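Local coordinates for protein proline iminopeptidase (Streptomyces halstedii, PDB 3WMR) that is an amidohydrolase of the alpha/beta hydrolase fold that acts on polyketide substrates and is classed as a proline iminopeptidase, probably releasing N-terminal proline from peptides, at residues H60-A65 with F123-G128; V203-P208 with G263-A268; V207-P210 with T216-E219; N290-H293 with L297-P300; H293-H296 with R302-E305. All blocks are in the same frame, centred on the assembly; numbering follows the deposited sequence.

Contact 1. Residues H60-A65 with F123-G128; sequences HDYLLA and FGQSWG
Tyr-62, on a 3-10 segment in the loop after strand 49-52, meets Gln-125 at the end of strand 120-125, next to the predicted nucleophile. Its ring carbon CG lies between the backbone N and the carbonyl carbon (chi1 81°), which carries the phenol toward the glutamine. There Tyr-62 OH donates to Gln-125 OE1 over a very short 2.5 Å. The amide carbon CD sits at the edge of the tyrosine ring, in its plane, and the amide is turned 74° against it, so the groups do not stack. A tyrosine suits this place because its hydroxyl can work twice: it gives its proton to the glutamine and accepts from the backbone N of Gly-54. Next along the chain, Leu-63 supplies the apolar half. Its CD2 methyl is 4.1 Å from Gln-125 CG, against the aliphatic part of that side chain, and 4.4 Å from Phe-123 CE2, at the edge of the phenyl ring. Beyond Gln-125 the chain turns sharply through Ser-126, whose positive phi (67°) fits the nucleophile elbow of a Gly-Gln-Ser-Trp-Gly sequence. Chemically, Gln-125 is gripped through its carbonyl oxygen while its methylene chain is packed by leucine. This would fix the residue before the nucleophile and tie it, through Tyr-62, to Gly-54 of the His-Gly-Gly-Pro-Gly loop, which in this family typically borders the oxyanion hole.

Contact 2. Residues V203-P208 with G263-A268; sequences VCRIVP and GRHDEA
Val-203 and Glu-267 mark the closest backbone approach, their CA atoms 6.5 Å apart, between two segments without regular helix or strand. The second is shaped by a type I turn from Gly-263 to Asp-266, then an Asx turn in which Asp-266 OD1 accepts from Ala-268 N at 2.7 Å, from above the carboxylate plane. Gly-263 N also bonds Asp-266 OD2, and these backbone bonds would hold the carboxylate that accepts from His-293 ND1, the predicted catalytic pairing. Arg-205 lays its guanidinium flat on the imidazole of His-265, centres 3.6 Å apart and planes at 12°; a bend at chi3 (83°) turns the arginine's end over the ring, and its NH1 is held by Arg-201 O. A flat, polarisable imidazole suits the flat guanidinium at this partly exposed site. With alanine at this place, the guanidinium would probably lose its stacking partner on one face, the bond to Arg-201 O still holding one end. Deeper in, the Val-203 methyl CG2 touches Glu-267 OE1 at 3.4 Å. The contact thus joins the loop after helix 189-202 to the loop leaving strand 258-263, with Glu-267 also packed against helices 155-166 and 189-202 and Val-203 against helix 211-222.

Contact 3. Residues V207-P210 with T216-E219; sequences VPWP and TFME
Trp-209 and Phe-217 make this contact between them, as an edge-to-face aromatic pair. The six-membered ring of Trp-209 turns its outer edge, CZ3 and CH2, toward the face of Phe-217; the centroids are 4.7 Å apart and the planes inclined at 59°. Trp-209 CZ3 stands over the middle of the phenyl ring, 3.6 Å from Phe-217 CD2, while Trp-209 CH2 lies over the outer end of the same face, 3.8 Å from Phe-217 CZ. The indole points that way because Trp-209 CG is anti to its carbonyl carbon (chi1 -73°), and the phenyl rises to meet it from the helix. Trp-209 also meets Phe-213 edge to face. Pro-210, at the N-cap position, opens helix 211-222, fitting a site where the chain needs no amide hydrogen. Phe-217 further touches Phe-192 and Trp-209 touches Arg-196, both on helix 189-202, linking helices 189-202 and 211-222, two of the helices between strands 143-149 and 258-263. Since only carbon edges and faces meet, the pairing rests on dispersion and on the attraction of the tryptophan's C-H edge for the phenyl face, with no polar bond across it.

Contact 4. Residues N290-H293 with L297-P300; sequences NSSH and LEEP
Glu-298 reaches the serine loop because its CG lies anti to the carbonyl carbon (chi1 -66°) and its chain runs extended beyond; Glu-299 has the same first torsion (-64°) and is likewise extended. Together these two acids pin the loop that, in the alpha/beta hydrolase fold, carries the catalytic histidine, here His-293 by prediction. Glu-298 takes hold of Ser-292 with both oxygens. Glu-298 OE1 accepts from Ser-292 N at 2.7 Å, from above the carboxylate plane, whereas Glu-298 OE2 accepts the hydroxyl Ser-292 OG at 2.6 Å on its syn lone pair. OE2 also receives Arg-205 N from the neighbouring loop, so the carboxylate is held from several directions. Serine fits well at this position: its short hydroxyl can bend back to the acid while its amide serves the other oxygen. Glu-299, the first residue beyond helix 295-298 to leave helical angles, turns toward the start of the loop. Glu-299 OE2 gathers two donors, the backbone Asn-290 N at 2.7 Å and the hydroxyl Ser-291 OG. A leucine in place of Glu-299 would probably leave Asn-290 N and Ser-291 OG without their shared acceptor and let the loop's entry shift. The negative charges may be eased by the number of N-H and O-H donors that face them. Between Ser-291 OG and Glu-299 OE2 the bond measures 2.9 Å, and the hydroxyl meets the oxygen on its anti side, 18° out of the carboxylate plane.

Contact 5. Residues H293-H296 with R302-E305; sequences HVPH and RFHE
Phe-303 presents the face of its ring to His-296, joining the short helix 295-298 to helix 300-312, the last helix of this alpha/beta hydrolase fold. The imidazole of His-296 approaches with its edge: the ring planes are 62° apart and the centroids 5.8 Å, a rather distant edge-to-face pair. Closer in, the methylene does the touching. His-296 CB lies 3.6 Å from the centroid of the phenyl ring, only 11° off its normal, a CH-pi contact centred over the face. The backbone joins it, His-296 CA standing 3.6 Å from Phe-303 CG. Because the imidazole branches off between the backbone N and the carbonyl carbon (chi1 62°), its far end leads away from the phenyl, and His-296 NE2 finds its polar partner in Tyr-62 O. Histidine is thus suited to the site, offering an apolar CB for the phenyl face and a polar ring nitrogen for the carbonyl of Tyr-62. Phe-303 is aimed inward, where it also packs on Leu-261 and Leu-288 of strands 258-263 and 283-288. Pro-295, in the first turn of its helix, adds further apolar contact, its ring atom CG 4.1 Å from Phe-303 CD1. On the outer side of helix 300-312 Arg-302 and Glu-305 form a salt bridge one turn apart. The carbonyl oxygen Pro-295 O lies 3.6 Å from Phe-303 CB.

In the fold
Along the chain contact 1 comes first, then contacts 2 and 3, which both begin in the loop after helix 189-202, and finally contacts 4 and 5, which share His-293 and helix 295-298. Contacts 2 and 4 have centres 6 Å apart and contacts 4 and 5 only 5 Å apart. Contact 1 lies about 14 Å from contact 2, centre to centre, at the C-terminal end of the central strand 120-125. Contacts 1, 2 and 4 each hold one predicted catalytic residue, brought from separate loops, and contact 5 shares the histidine. Contact 3 belongs to the helices between strands 143-149 and 258-263, its centre about 14 Å from that of contact 1.

Contact 1. Residues H60-A65 with F123-G128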
# COMPACT_ATOMS: atom_id res chain seq x y z
N HIS A 60 -3.50 8.48 -0.76
CA HIS A 60 -2.35 8.76 0.12
C HIS A 60 -2.74 9.09 1.55
O HIS A 60 -1.90 9.06 2.44
CB HIS A 60 -1.58 9.98 -0.39
CG HIS A 60 -2.19 11.29 0.01
ND1 HIS A 60 -3.27 11.85 -0.66
CD2 HIS A 60 -1.91 12.14 1.02
CE1 HIS A 60 -3.61 12.98 -0.07
NE2 HIS A 60 -2.80 13.18 0.96
N ASP A 61 -4.01 9.43 1.75
CA ASP A 61 -4.46 10.10 2.99
C ASP A 61 -4.14 9.32 4.26
O ASP A 61 -3.63 9.89 5.21
CB ASP A 61 -5.98 10.38 2.95
CG ASP A 61 -6.36 11.31 1.82
OD1 ASP A 61 -6.62 12.50 2.10
OD2 ASP A 61 -6.41 10.85 0.66
N TYR A 62 -4.43 8.02 4.26
CA TYR A 62 -4.13 7.16 5.43
C TYR A 62 -2.63 7.02 5.74
O TYR A 62 -2.27 6.52 6.80
CB TYR A 62 -4.77 5.77 5.26
CG TYR A 62 -3.98 4.81 4.36
CD1 TYR A 62 -4.00 4.94 2.99
CD2 TYR A 62 -3.23 3.76 4.91
CE1 TYR A 62 -3.27 4.09 2.17
CE2 TYR A 62 -2.50 2.88 4.08
CZ TYR A 62 -2.53 3.07 2.71
OH TYR A 62 -1.82 2.24 1.86
N LEU A 63 -1.76 7.46 4.82
CA LEU A 63 -0.31 7.44 5.04
C LEU A 63 0.23 8.76 5.58
O LEU A 63 1.45 8.90 5.71
CB LEU A 63 0.43 7.06 3.75
CG LEU A 63 0.21 5.64 3.24
CD1 LEU A 63 0.95 5.41 1.93
CD2 LEU A 63 0.66 4.61 4.26
N LEU A 64 -0.64 9.72 5.91
CA LEU A 64 -0.20 11.09 6.24
C LEU A 64 0.64 11.18 7.52
O LEU A 64 1.47 12.04 7.64
CB LEU A 64 -1.38 12.06 6.33
CG LEU A 64 -1.86 12.63 5.00
CD1 LEU A 64 -3.20 13.35 5.17
CD2 LEU A 64 -0.81 13.56 4.40
N ALA A 65 0.45 10.24 8.43
CA ALA A 65 1.32 10.08 9.61
C ALA A 65 2.81 10.08 9.30
O ALA A 65 3.62 10.52 10.10
CB ALA A 65 0.96 8.80 10.32
N PHE A 123 8.84 3.50 -0.31
CA PHE A 123 8.05 2.81 0.72
C PHE A 123 6.73 2.45 0.07
O PHE A 123 6.03 3.32 -0.45
CB PHE A 123 7.82 3.74 1.91
CG PHE A 123 6.92 3.19 2.98
CD1 PHE A 123 7.44 2.53 4.07
CD2 PHE A 123 5.54 3.35 2.89
CE1 PHE A 123 6.61 2.04 5.06
CE2 PHE A 123 4.69 2.88 3.91
CZ PHE A 123 5.23 2.22 4.98
N GLY A 124 6.39 1.18 0.05
CA GLY A 124 5.18 0.73 -0.62
C GLY A 124 4.35 -0.01 0.40
O GLY A 124 4.82 -0.97 0.97
N GLN A 125 3.13 0.47 0.64
CA GLN A 125 2.24 -0.12 1.63
C GLN A 125 1.13 -0.91 0.94
O GLN A 125 0.48 -0.36 0.07
CB GLN A 125 1.64 1.01 2.49
CG GLN A 125 1.18 0.56 3.86
CD GLN A 125 -0.21 -0.01 3.86
OE1 GLN A 125 -0.96 0.16 2.91
NE2 GLN A 125 -0.58 -0.66 4.96
N SER A 126 0.95 -2.19 1.28
CA SER A 126 -0.11 -3.03 0.67
C SER A 126 0.21 -3.25 -0.81
O SER A 126 1.37 -3.55 -1.14
CB SER A 126 -1.52 -2.40 0.93
OG SER A 126 -2.55 -2.82 0.03
N TRP A 127 -0.77 -3.13 -1.68
CA TRP A 127 -0.53 -3.10 -3.13
C TRP A 127 0.71 -2.29 -3.54
O TRP A 127 1.47 -2.71 -4.44
CB TRP A 127 -1.79 -2.59 -3.89
CG TRP A 127 -1.51 -1.66 -5.04
CD1 TRP A 127 -1.54 -0.32 -5.02
CD2 TRP A 127 -1.11 -2.04 -6.36
NE1 TRP A 127 -1.19 0.19 -6.24
CE2 TRP A 127 -0.95 -0.86 -7.10
CE3 TRP A 127 -0.90 -3.27 -6.99
CZ2 TRP A 127 -0.56 -0.86 -8.44
CZ3 TRP A 127 -0.52 -3.28 -8.34
CH2 TRP A 127 -0.36 -2.07 -9.04
N GLY A 128 0.91 -1.14 -2.92
CA GLY A 128 2.04 -0.27 -3.20
C GLY A 128 3.39 -0.93 -2.99
O GLY A 128 4.36 -0.59 -3.67

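Contact 2. Residues V203-P208 with G263-A268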
# COMPACT_ATOMS: atom_id res chain seq x y z
N VAL A 203 -6.90 -5.28 10.05
CA VAL A 203 -6.71 -4.14 9.14
C VAL A 203 -6.39 -2.84 9.89
O VAL A 203 -5.42 -2.15 9.57
CB VAL A 203 -7.90 -3.94 8.19
CG1 VAL A 203 -7.72 -2.68 7.35
CG2 VAL A 203 -8.06 -5.14 7.25
N CYS A 204 -7.22 -2.52 10.88
CA CYS A 204 -7.01 -1.35 11.73
C CYS A 204 -7.64 -1.61 13.09
O CYS A 204 -8.87 -1.59 13.24
CB CYS A 204 -7.64 -0.09 11.11
SG CYS A 204 -7.33 1.41 12.09
N ARG A 205 -6.79 -1.87 14.07
CA ARG A 205 -7.25 -2.16 15.42
C ARG A 205 -7.72 -0.92 16.20
O ARG A 205 -8.29 -1.05 17.28
CB ARG A 205 -6.17 -2.92 16.17
CG ARG A 205 -5.93 -4.30 15.59
CD ARG A 205 -4.56 -4.85 15.93
NE ARG A 205 -4.52 -5.46 17.24
CZ ARG A 205 -4.98 -6.68 17.54
NH1 ARG A 205 -5.57 -7.43 16.62
NH2 ARG A 205 -4.86 -7.13 18.77
N ILE A 206 -7.50 0.28 15.66
CA ILE A 206 -8.00 1.48 16.31
C ILE A 206 -9.40 1.80 15.81
O ILE A 206 -9.60 2.03 14.60
CB ILE A 206 -7.10 2.71 16.11
CG1 ILE A 206 -5.67 2.41 16.54
CG2 ILE A 206 -7.65 3.89 16.94
CD1 ILE A 206 -4.66 3.43 16.05
N VAL A 207 -10.35 1.83 16.75
CA VAL A 207 -11.76 2.16 16.51
C VAL A 207 -12.20 3.11 17.64
O VAL A 207 -11.89 2.84 18.79
CB VAL A 207 -12.63 0.89 16.54
CG1 VAL A 207 -14.11 1.23 16.42
CG2 VAL A 207 -12.19 -0.08 15.44
N PRO A 208 -12.88 4.24 17.32
CA PRO A 208 -13.21 4.74 15.99
C PRO A 208 -11.97 4.81 15.10
O PRO A 208 -10.85 4.96 15.60
CB PRO A 208 -13.74 6.15 16.27
CG PRO A 208 -14.29 6.08 17.66
CD PRO A 208 -13.35 5.16 18.38
N GLY A 263 2.66 -5.94 10.64
CA GLY A 263 2.16 -6.04 12.02
C GLY A 263 2.02 -7.50 12.41
O GLY A 263 1.79 -8.35 11.56
N ARG A 264 2.14 -7.79 13.71
CA ARG A 264 1.96 -9.16 14.21
C ARG A 264 0.56 -9.68 13.84
O ARG A 264 0.40 -10.85 13.46
CB ARG A 264 2.19 -9.21 15.74
CG ARG A 264 1.99 -10.58 16.42
CD ARG A 264 2.78 -11.72 15.75
NE ARG A 264 4.21 -11.72 16.09
CZ ARG A 264 5.19 -12.28 15.36
NH1 ARG A 264 4.94 -12.87 14.19
NH2 ARG A 264 6.44 -12.21 15.79
N HIS A 265 -0.44 -8.80 13.92
CA HIS A 265 -1.84 -9.13 13.64
C HIS A 265 -2.27 -8.83 12.19
O HIS A 265 -3.45 -8.88 11.86
CB HIS A 265 -2.73 -8.36 14.62
CG HIS A 265 -2.36 -8.57 16.06
ND1 HIS A 265 -1.87 -7.55 16.86
CD2 HIS A 265 -2.37 -9.68 16.83
CE1 HIS A 265 -1.61 -8.03 18.06
NE2 HIS A 265 -1.90 -9.32 18.07
N ASP A 266 -1.30 -8.54 11.32
CA ASP A 266 -1.54 -8.10 9.96
C ASP A 266 -2.25 -9.18 9.12
O ASP A 266 -1.90 -10.36 9.19
CB ASP A 266 -0.19 -7.76 9.32
CG ASP A 266 -0.28 -6.78 8.14
OD1 ASP A 266 -1.29 -6.74 7.39
OD2 ASP A 266 0.74 -6.07 7.96
N GLU A 267 -3.24 -8.76 8.34
CA GLU A 267 -3.75 -9.59 7.23
C GLU A 267 -2.62 -10.01 6.26
O GLU A 267 -2.69 -11.08 5.64
CB GLU A 267 -4.86 -8.86 6.47
CG GLU A 267 -4.56 -7.43 6.08
CD GLU A 267 -5.64 -6.82 5.21
OE1 GLU A 267 -6.74 -7.39 5.13
OE2 GLU A 267 -5.37 -5.77 4.61
N ALA A 268 -1.61 -9.15 6.14
CA ALA A 268 -0.38 -9.51 5.44
C ALA A 268 0.45 -10.36 6.40
O ALA A 268 1.33 -9.84 7.12
CB ALA A 268 0.37 -8.26 4.99

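Contact 3. Residues V207-P210 with T216-E219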
# COMPACT_ATOMS: atom_id res chain seq x y z
N VAL A 207 -10.35 1.83 16.75
CA VAL A 207 -11.76 2.16 16.51
C VAL A 207 -12.20 3.11 17.64
O VAL A 207 -11.89 2.84 18.79
CB VAL A 207 -12.63 0.89 16.54
CG1 VAL A 207 -14.11 1.23 16.42
CG2 VAL A 207 -12.19 -0.08 15.44
N PRO A 208 -12.88 4.24 17.32
CA PRO A 208 -13.21 4.74 15.99
C PRO A 208 -11.97 4.81 15.10
O PRO A 208 -10.85 4.96 15.60
CB PRO A 208 -13.74 6.15 16.27
CG PRO A 208 -14.29 6.08 17.66
CD PRO A 208 -13.35 5.16 18.38
N TRP A 209 -12.15 4.69 13.80
CA TRP A 209 -11.01 4.76 12.89
C TRP A 209 -10.30 6.13 12.98
O TRP A 209 -10.98 7.16 13.14
CB TRP A 209 -11.46 4.49 11.45
CG TRP A 209 -11.81 3.04 11.17
CD1 TRP A 209 -11.42 1.95 11.89
CD2 TRP A 209 -12.56 2.54 10.06
NE1 TRP A 209 -11.91 0.81 11.32
CE2 TRP A 209 -12.60 1.14 10.18
CE3 TRP A 209 -13.21 3.15 8.97
CZ2 TRP A 209 -13.26 0.32 9.26
CZ3 TRP A 209 -13.87 2.33 8.06
CH2 TRP A 209 -13.89 0.93 8.22
N PRO A 210 -8.95 6.14 12.89
CA PRO A 210 -8.20 7.38 12.69
C PRO A 210 -8.76 8.15 11.50
O PRO A 210 -9.16 7.54 10.52
CB PRO A 210 -6.78 6.89 12.40
CG PRO A 210 -6.68 5.58 13.10
CD PRO A 210 -8.05 4.98 13.01
N THR A 216 -9.25 8.01 3.64
CA THR A 216 -8.99 7.15 2.48
C THR A 216 -10.18 6.22 2.18
O THR A 216 -10.59 6.06 1.02
CB THR A 216 -7.67 6.36 2.64
OG1 THR A 216 -6.57 7.20 2.26
CG2 THR A 216 -7.63 5.13 1.76
N PHE A 217 -10.71 5.59 3.23
CA PHE A 217 -11.89 4.72 3.14
C PHE A 217 -13.06 5.37 2.37
O PHE A 217 -13.69 4.74 1.53
CB PHE A 217 -12.34 4.29 4.54
CG PHE A 217 -13.18 3.05 4.55
CD1 PHE A 217 -12.59 1.79 4.47
CD2 PHE A 217 -14.57 3.13 4.58
CE1 PHE A 217 -13.37 0.64 4.45
CE2 PHE A 217 -15.35 1.99 4.57
CZ PHE A 217 -14.76 0.74 4.51
N MET A 218 -13.31 6.66 2.65
CA MET A 218 -14.39 7.40 1.98
C MET A 218 -14.03 7.82 0.55
O MET A 218 -14.93 7.98 -0.28
CB MET A 218 -14.80 8.63 2.79
CG MET A 218 -15.50 8.29 4.12
SD MET A 218 -16.95 7.23 3.96
CE MET A 218 -17.95 8.18 2.81
N GLU A 219 -12.74 8.00 0.26
CA GLU A 219 -12.33 8.26 -1.13
C GLU A 219 -12.60 7.03 -2.00
O GLU A 219 -12.96 7.16 -3.18
CB GLU A 219 -10.85 8.64 -1.20
CG GLU A 219 -10.51 10.00 -0.61
CD GLU A 219 -10.79 11.16 -1.55
OE1 GLU A 219 -10.77 10.99 -2.79
OE2 GLU A 219 -11.03 12.27 -1.04

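Contact 4. Residues N290-H293 with L297-P300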
# COMPACT_ATOMS: atom_id res chain seq x y z
N ASN A 290 2.16 -4.86 18.22
CA ASN A 290 0.82 -4.37 18.55
C ASN A 290 0.13 -3.70 17.37
O ASN A 290 -0.75 -2.85 17.55
CB ASN A 290 0.89 -3.44 19.75
CG ASN A 290 1.52 -4.10 20.96
OD1 ASN A 290 1.36 -5.31 21.18
ND2 ASN A 290 2.25 -3.33 21.74
N SER A 291 0.52 -4.12 16.16
CA SER A 291 -0.03 -3.55 14.93
C SER A 291 -0.65 -4.66 14.08
O SER A 291 -0.32 -5.85 14.23
CB SER A 291 1.07 -2.84 14.12
OG SER A 291 1.63 -1.72 14.77
N SER A 292 -1.56 -4.26 13.21
CA SER A 292 -2.01 -5.10 12.11
C SER A 292 -1.54 -4.48 10.80
O SER A 292 -0.35 -4.50 10.50
CB SER A 292 -3.54 -5.29 12.16
OG SER A 292 -4.22 -4.05 12.03
N HIS A 293 -2.47 -3.94 10.02
CA HIS A 293 -2.17 -3.51 8.66
C HIS A 293 -1.69 -2.07 8.56
O HIS A 293 -1.13 -1.67 7.53
CB HIS A 293 -3.42 -3.71 7.78
CG HIS A 293 -3.13 -3.78 6.32
ND1 HIS A 293 -2.39 -4.81 5.76
CD2 HIS A 293 -3.52 -2.99 5.30
CE1 HIS A 293 -2.32 -4.63 4.46
NE2 HIS A 293 -2.99 -3.54 4.15
N LEU A 297 -0.04 4.00 12.24
CA LEU A 297 -1.13 4.58 13.02
C LEU A 297 -1.26 3.87 14.35
O LEU A 297 -1.47 4.50 15.39
CB LEU A 297 -2.45 4.46 12.24
CG LEU A 297 -2.61 5.45 11.08
CD1 LEU A 297 -3.82 5.12 10.25
CD2 LEU A 297 -2.70 6.88 11.62
N GLU A 298 -1.13 2.55 14.32
CA GLU A 298 -1.31 1.71 15.47
C GLU A 298 -0.17 1.81 16.46
O GLU A 298 -0.40 1.81 17.67
CB GLU A 298 -1.52 0.25 15.03
CG GLU A 298 -2.83 0.07 14.28
CD GLU A 298 -2.87 -1.19 13.44
OE1 GLU A 298 -1.82 -1.55 12.87
OE2 GLU A 298 -3.94 -1.82 13.39
N GLU A 299 1.06 1.88 15.95
CA GLU A 299 2.24 2.09 16.80
C GLU A 299 3.05 3.24 16.23
O GLU A 299 4.13 3.02 15.67
CB GLU A 299 3.08 0.82 16.88
CG GLU A 299 2.37 -0.34 17.54
CD GLU A 299 3.28 -1.51 17.77
OE1 GLU A 299 4.13 -1.40 18.65
OE2 GLU A 299 3.13 -2.56 17.09
N PRO A 300 2.52 4.47 16.34
CA PRO A 300 3.08 5.60 15.62
C PRO A 300 4.57 5.80 15.86
O PRO A 300 5.34 6.03 14.92
CB PRO A 300 2.29 6.81 16.14
CG PRO A 300 1.10 6.26 16.83
CD PRO A 300 1.43 4.87 17.26

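Contact 5. Residues H293-H296 with R302-E305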
# COMPACT_ATOMS: atom_id res chain seq x y z
N HIS A 293 -2.47 -3.94 10.02
CA HIS A 293 -2.17 -3.51 8.66
C HIS A 293 -1.69 -2.07 8.56
O HIS A 293 -1.13 -1.67 7.53
CB HIS A 293 -3.42 -3.71 7.78
CG HIS A 293 -3.13 -3.78 6.32
ND1 HIS A 293 -2.39 -4.81 5.76
CD2 HIS A 293 -3.52 -2.99 5.30
CE1 HIS A 293 -2.32 -4.63 4.46
NE2 HIS A 293 -2.99 -3.54 4.15
N VAL A 294 -1.89 -1.28 9.62
CA VAL A 294 -1.50 0.12 9.59
C VAL A 294 -0.65 0.52 10.80
O VAL A 294 -1.05 1.39 11.57
CB VAL A 294 -2.72 1.05 9.44
CG1 VAL A 294 -3.32 0.93 8.05
CG2 VAL A 294 -3.78 0.78 10.51
N PRO A 295 0.55 -0.09 10.94
CA PRO A 295 1.45 0.17 12.08
C PRO A 295 1.89 1.64 12.26
O PRO A 295 2.18 2.08 13.39
CB PRO A 295 2.66 -0.73 11.79
CG PRO A 295 2.60 -1.05 10.34
CD PRO A 295 1.15 -1.03 9.96
N HIS A 296 1.92 2.39 11.17
CA HIS A 296 2.21 3.80 11.23
C HIS A 296 1.14 4.60 12.02
O HIS A 296 1.39 5.73 12.36
CB HIS A 296 2.36 4.39 9.83
CG HIS A 296 1.14 4.28 8.98
ND1 HIS A 296 0.75 3.11 8.37
CD2 HIS A 296 0.23 5.21 8.63
CE1 HIS A 296 -0.36 3.32 7.68
NE2 HIS A 296 -0.69 4.59 7.82
N ARG A 302 6.89 3.59 17.36
CA ARG A 302 7.72 2.43 17.03
C ARG A 302 7.94 2.28 15.51
O ARG A 302 9.03 1.92 15.06
CB ARG A 302 7.12 1.16 17.63
CG ARG A 302 7.93 -0.12 17.41
CD ARG A 302 9.34 0.01 17.96
NE ARG A 302 10.23 -1.04 17.45
CZ ARG A 302 11.56 -0.98 17.48
NH1 ARG A 302 12.19 0.09 17.99
NH2 ARG A 302 12.28 -1.98 17.00
N PHE A 303 6.90 2.55 14.73
CA PHE A 303 7.00 2.56 13.29
C PHE A 303 8.01 3.61 12.81
O PHE A 303 8.89 3.33 11.96
CB PHE A 303 5.63 2.80 12.65
CG PHE A 303 5.68 2.94 11.17
CD1 PHE A 303 5.50 1.84 10.34
CD2 PHE A 303 5.93 4.18 10.60
CE1 PHE A 303 5.57 1.98 8.97
CE2 PHE A 303 5.99 4.32 9.23
CZ PHE A 303 5.81 3.21 8.42
N HIS A 304 7.88 4.82 13.35
CA HIS A 304 8.82 5.90 13.09
C HIS A 304 10.26 5.49 13.39
O HIS A 304 11.13 5.65 12.54
CB HIS A 304 8.45 7.15 13.90
CG HIS A 304 9.42 8.27 13.76
ND1 HIS A 304 9.24 9.30 12.86
CD2 HIS A 304 10.57 8.53 14.41
CE1 HIS A 304 10.25 10.15 12.97
NE2 HIS A 304 11.07 9.70 13.90
N GLU A 305 10.51 4.98 14.60
CA GLU A 305 11.84 4.50 14.99
C GLU A 305 12.39 3.45 14.01
O GLU A 305 13.56 3.48 13.65
CB GLU A 305 11.82 3.90 16.40
CG GLU A 305 11.68 4.92 17.53
CD GLU A 305 11.45 4.27 18.89
OE1 GLU A 305 11.33 3.02 18.97
OE2 GLU A 305 11.38 5.02 19.90